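Local coordinates for protein protease Do-like 2, chloroplastic (Arabidopsis thaliana, PDB 4FLN) that acts as a chloroplast serine protease that makes the primary cut in the photodamaged D1 protein of photosystem II, at residues A266-C270 / L271-T275; V427-G430 / Y431-M434. All coordinates share one frame; numbering follows the deposited sequence.

Contact 1 of 2, residues A266-C270 / L271-T275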
# COMPACT_ATOMS: atom_id res chain seq x y z
N ALA B 266 -44.54 -19.84 1.75
CA ALA B 266 -44.91 -20.55 2.98
C ALA B 266 -45.03 -19.59 4.16
O ALA B 266 -45.97 -19.68 4.96
CB ALA B 266 -43.91 -21.66 3.27
N LEU B 267 -44.09 -18.66 4.27
CA LEU B 267 -44.24 -17.58 5.21
C LEU B 267 -45.64 -17.00 5.11
O LEU B 267 -46.42 -17.06 6.05
CB LEU B 267 -43.23 -16.48 4.92
CG LEU B 267 -42.34 -16.09 6.09
CD1 LEU B 267 -41.76 -14.73 5.80
CD2 LEU B 267 -43.12 -16.12 7.40
N ARG B 268 -45.95 -16.44 3.95
CA ARG B 268 -47.23 -15.77 3.74
C ARG B 268 -48.41 -16.68 4.06
O ARG B 268 -49.37 -16.25 4.70
CB ARG B 268 -47.34 -15.22 2.32
CG ARG B 268 -48.13 -13.93 2.27
CD ARG B 268 -48.01 -13.21 0.95
NE ARG B 268 -46.68 -13.34 0.36
CZ ARG B 268 -46.43 -14.14 -0.66
NH1 ARG B 268 -47.41 -14.86 -1.19
NH2 ARG B 268 -45.20 -14.22 -1.16
N GLU B 269 -48.33 -17.94 3.64
CA GLU B 269 -49.40 -18.90 3.93
C GLU B 269 -49.51 -19.13 5.44
O GLU B 269 -50.61 -19.11 6.01
CB GLU B 269 -49.15 -20.21 3.19
CG GLU B 269 -50.35 -21.15 3.15
CD GLU B 269 -50.06 -22.45 2.43
OE1 GLU B 269 -49.20 -23.22 2.91
OE2 GLU B 269 -50.67 -22.70 1.37
N CYS B 270 -48.37 -19.34 6.09
CA CYS B 270 -48.33 -19.55 7.52
C CYS B 270 -48.95 -18.38 8.27
O CYS B 270 -49.70 -18.56 9.22
CB CYS B 270 -46.88 -19.72 7.96
SG CYS B 270 -46.67 -20.17 9.67
N LEU B 271 -48.63 -17.17 7.83
CA LEU B 271 -49.10 -15.96 8.49
C LEU B 271 -50.53 -15.57 8.10
O LEU B 271 -51.10 -14.65 8.68
CB LEU B 271 -48.13 -14.82 8.21
CG LEU B 271 -46.96 -14.81 9.20
CD1 LEU B 271 -45.74 -14.12 8.62
CD2 LEU B 271 -47.41 -14.15 10.48
N LYS B 272 -51.10 -16.29 7.14
CA LYS B 272 -52.46 -16.03 6.68
C LYS B 272 -52.57 -14.65 6.05
O LYS B 272 -53.52 -13.91 6.30
CB LYS B 272 -53.47 -16.17 7.82
CG LYS B 272 -54.16 -17.53 7.90
CD LYS B 272 -53.16 -18.68 7.81
CE LYS B 272 -53.86 -20.04 7.80
NZ LYS B 272 -52.90 -21.17 7.62
N VAL B 273 -51.58 -14.32 5.22
CA VAL B 273 -51.59 -13.09 4.44
C VAL B 273 -52.09 -13.37 3.03
O VAL B 273 -51.49 -14.17 2.31
CB VAL B 273 -50.17 -12.51 4.35
CG1 VAL B 273 -50.14 -11.32 3.40
CG2 VAL B 273 -49.65 -12.12 5.72
N PRO B 274 -53.21 -12.75 2.63
CA PRO B 274 -53.75 -12.92 1.27
C PRO B 274 -53.03 -12.11 0.18
O PRO B 274 -52.52 -11.01 0.42
CB PRO B 274 -55.21 -12.46 1.41
CG PRO B 274 -55.48 -12.44 2.89
CD PRO B 274 -54.17 -12.08 3.52
N THR B 275 -53.04 -12.66 -1.03
CA THR B 275 -52.35 -12.12 -2.20
C THR B 275 -50.88 -11.83 -1.92
O THR B 275 -50.23 -12.54 -1.15
CB THR B 275 -53.00 -10.82 -2.70
OG1 THR B 275 -53.12 -9.89 -1.61
CG2 THR B 275 -54.38 -11.10 -3.28
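L267 and L271, one helical turn apart, lie side by side and point the same way, with L267 CD2 against L271 CD1. The backbone follows the same step: L271 N donates to L267 O at 2.8 Å. V299 of strand 299-303 touches both L271 and V273, and L262 touches L267, so this side of the helix end packs on the domain. R268 continues the packed side. Its aliphatic part crosses V273 at about a right angle, CG meeting V273 CB. The chain bends at chi3, and its side chain also touches C310. T275 O lies obliquely to the guanidinium, but T275 is poorly ordered and this approach is uncertain.

Helix 265-271 of the first PDZ domain ends here in a Schellman motif. K272 has positive phi (64°). V273 N reaches back to R268 O at 3.0 Å, almost straight at 172°, and K272 N reaches E269 O at 3.1 Å.

The other side is looser. K272 folds at chi2 (48°), and its NZ makes a weak bond to E269 O at 3.5 Å. E269 points away from the helix end; its OE1 bonds Y464 OH of a second subunit. That tyrosine also packs on C270 and K272.

Contact 2 of 2, residues V427-G430 / Y431-M434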
# COMPACT_ATOMS: atom_id res chain seq x y z
N VAL B 427 -4.96 6.88 44.63
CA VAL B 427 -6.25 6.34 45.05
C VAL B 427 -6.74 5.26 44.08
O VAL B 427 -7.45 4.33 44.47
CB VAL B 427 -7.33 7.44 45.13
CG1 VAL B 427 -8.26 7.16 46.29
CG2 VAL B 427 -6.69 8.81 45.27
N ASN B 428 -6.37 5.41 42.82
CA ASN B 428 -6.81 4.51 41.76
C ASN B 428 -5.84 3.38 41.37
O ASN B 428 -6.04 2.71 40.36
CB ASN B 428 -7.29 5.30 40.53
CG ASN B 428 -6.22 6.19 39.93
OD1 ASN B 428 -5.08 5.76 39.71
ND2 ASN B 428 -6.59 7.44 39.65
N ILE B 429 -4.77 3.21 42.15
CA ILE B 429 -3.76 2.21 41.79
C ILE B 429 -4.40 0.86 41.49
O ILE B 429 -5.27 0.39 42.23
CB ILE B 429 -2.67 2.03 42.89
CG1 ILE B 429 -3.18 1.12 44.01
CG2 ILE B 429 -2.20 3.38 43.43
CD1 ILE B 429 -2.26 1.10 45.21
N GLY B 430 -3.98 0.26 40.39
CA GLY B 430 -4.54 -0.98 39.91
C GLY B 430 -5.64 -0.73 38.88
O GLY B 430 -5.92 -1.58 38.04
N TYR B 431 -6.23 0.46 38.94
CA TYR B 431 -7.32 0.81 38.04
C TYR B 431 -6.83 1.58 36.83
O TYR B 431 -7.60 1.88 35.92
CB TYR B 431 -8.39 1.63 38.77
CG TYR B 431 -8.94 0.97 40.00
CD1 TYR B 431 -9.24 -0.39 40.02
CD2 TYR B 431 -9.16 1.70 41.15
CE1 TYR B 431 -9.75 -0.99 41.16
CE2 TYR B 431 -9.66 1.12 42.28
CZ TYR B 431 -9.96 -0.22 42.29
OH TYR B 431 -10.47 -0.76 43.45
N GLU B 432 -5.54 1.88 36.79
CA GLU B 432 -5.01 2.59 35.65
C GLU B 432 -5.12 1.58 34.52
O GLU B 432 -5.55 0.45 34.74
CB GLU B 432 -3.55 2.96 35.88
CG GLU B 432 -3.24 3.52 37.25
CD GLU B 432 -2.60 2.50 38.18
OE1 GLU B 432 -2.66 1.29 37.86
OE2 GLU B 432 -2.04 2.91 39.23
N ASP B 433 -4.75 1.97 33.31
CA ASP B 433 -4.83 1.03 32.19
C ASP B 433 -6.24 0.50 31.93
O ASP B 433 -6.41 -0.55 31.31
CB ASP B 433 -3.90 -0.18 32.42
CG ASP B 433 -2.43 0.14 32.18
OD1 ASP B 433 -1.57 -0.61 32.69
OD2 ASP B 433 -2.13 1.14 31.48
N MET B 434 -7.26 1.22 32.40
CA MET B 434 -8.63 0.81 32.15
C MET B 434 -9.24 1.78 31.14
O MET B 434 -9.24 2.99 31.35
CB MET B 434 -9.45 0.78 33.44
CG MET B 434 -10.39 -0.40 33.54
SD MET B 434 -11.34 -0.45 35.08
CE MET B 434 -10.05 -0.16 36.27
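Y431, G430 and E432 carry this contact, which is built on a type II beta turn from N428 to Y431. The turn lies in the loop between strands 417-422 and 437-442 of the second PDZ domain. Y431 N closes it on N428 O at 2.7 Å.

The Y431 ring swings back over the turn. Its CG is anti to the carbonyl carbon (chi1 -56°), which keeps the ring on the side of N428. There Y431 CD2 comes to 4.1 Å from N428 CB, and I429 O sits over one ring face, offset toward the rim. The ring also packs on A475 and L477 of strand 474-478, and its OH bonds V476 O. The carbonyls of I429, in the turn, and V427, just before it, both accept from N264 ND2 of a second subunit.

G430 has positive phi, where a CB would press on the carbonyl oxygen of I429. Its N points to E432, whose chain bends at chi2 (102°) to bring the carboxylate back to G430 N. An alanine in place of E432 would probably leave G430 N without this acceptor and the turn less firmly fixed. N428 crosses E432 at about a right angle, with the N428 amide and E432 carboxylate planes 79° apart. N428 OD1 itself accepts from N425 N. The E432 carboxylate is met from above its plane, where OE1 takes the G430 N-H at 3.0 Å.

In the fold
Contact 1 ends a helix in the first PDZ domain, and contact 2 is a loop turn in the second. Within one chain they do not touch: their centres are 58 Å apart and their nearest atoms about 44 Å. They are related across the hexamer instead. L267 of contact 1 packs on Y431 of a second subunit, and Y431 of contact 2 packs on N264 of a second subunit, just ahead of helix 265-271. Within its own chain, N264 OD1 also accepts from L267 N. The two segments thus belong to an interface between PDZ domains of different chains. Both lie away from the charge relay residues H91, D122 and S200, assigned by similarity.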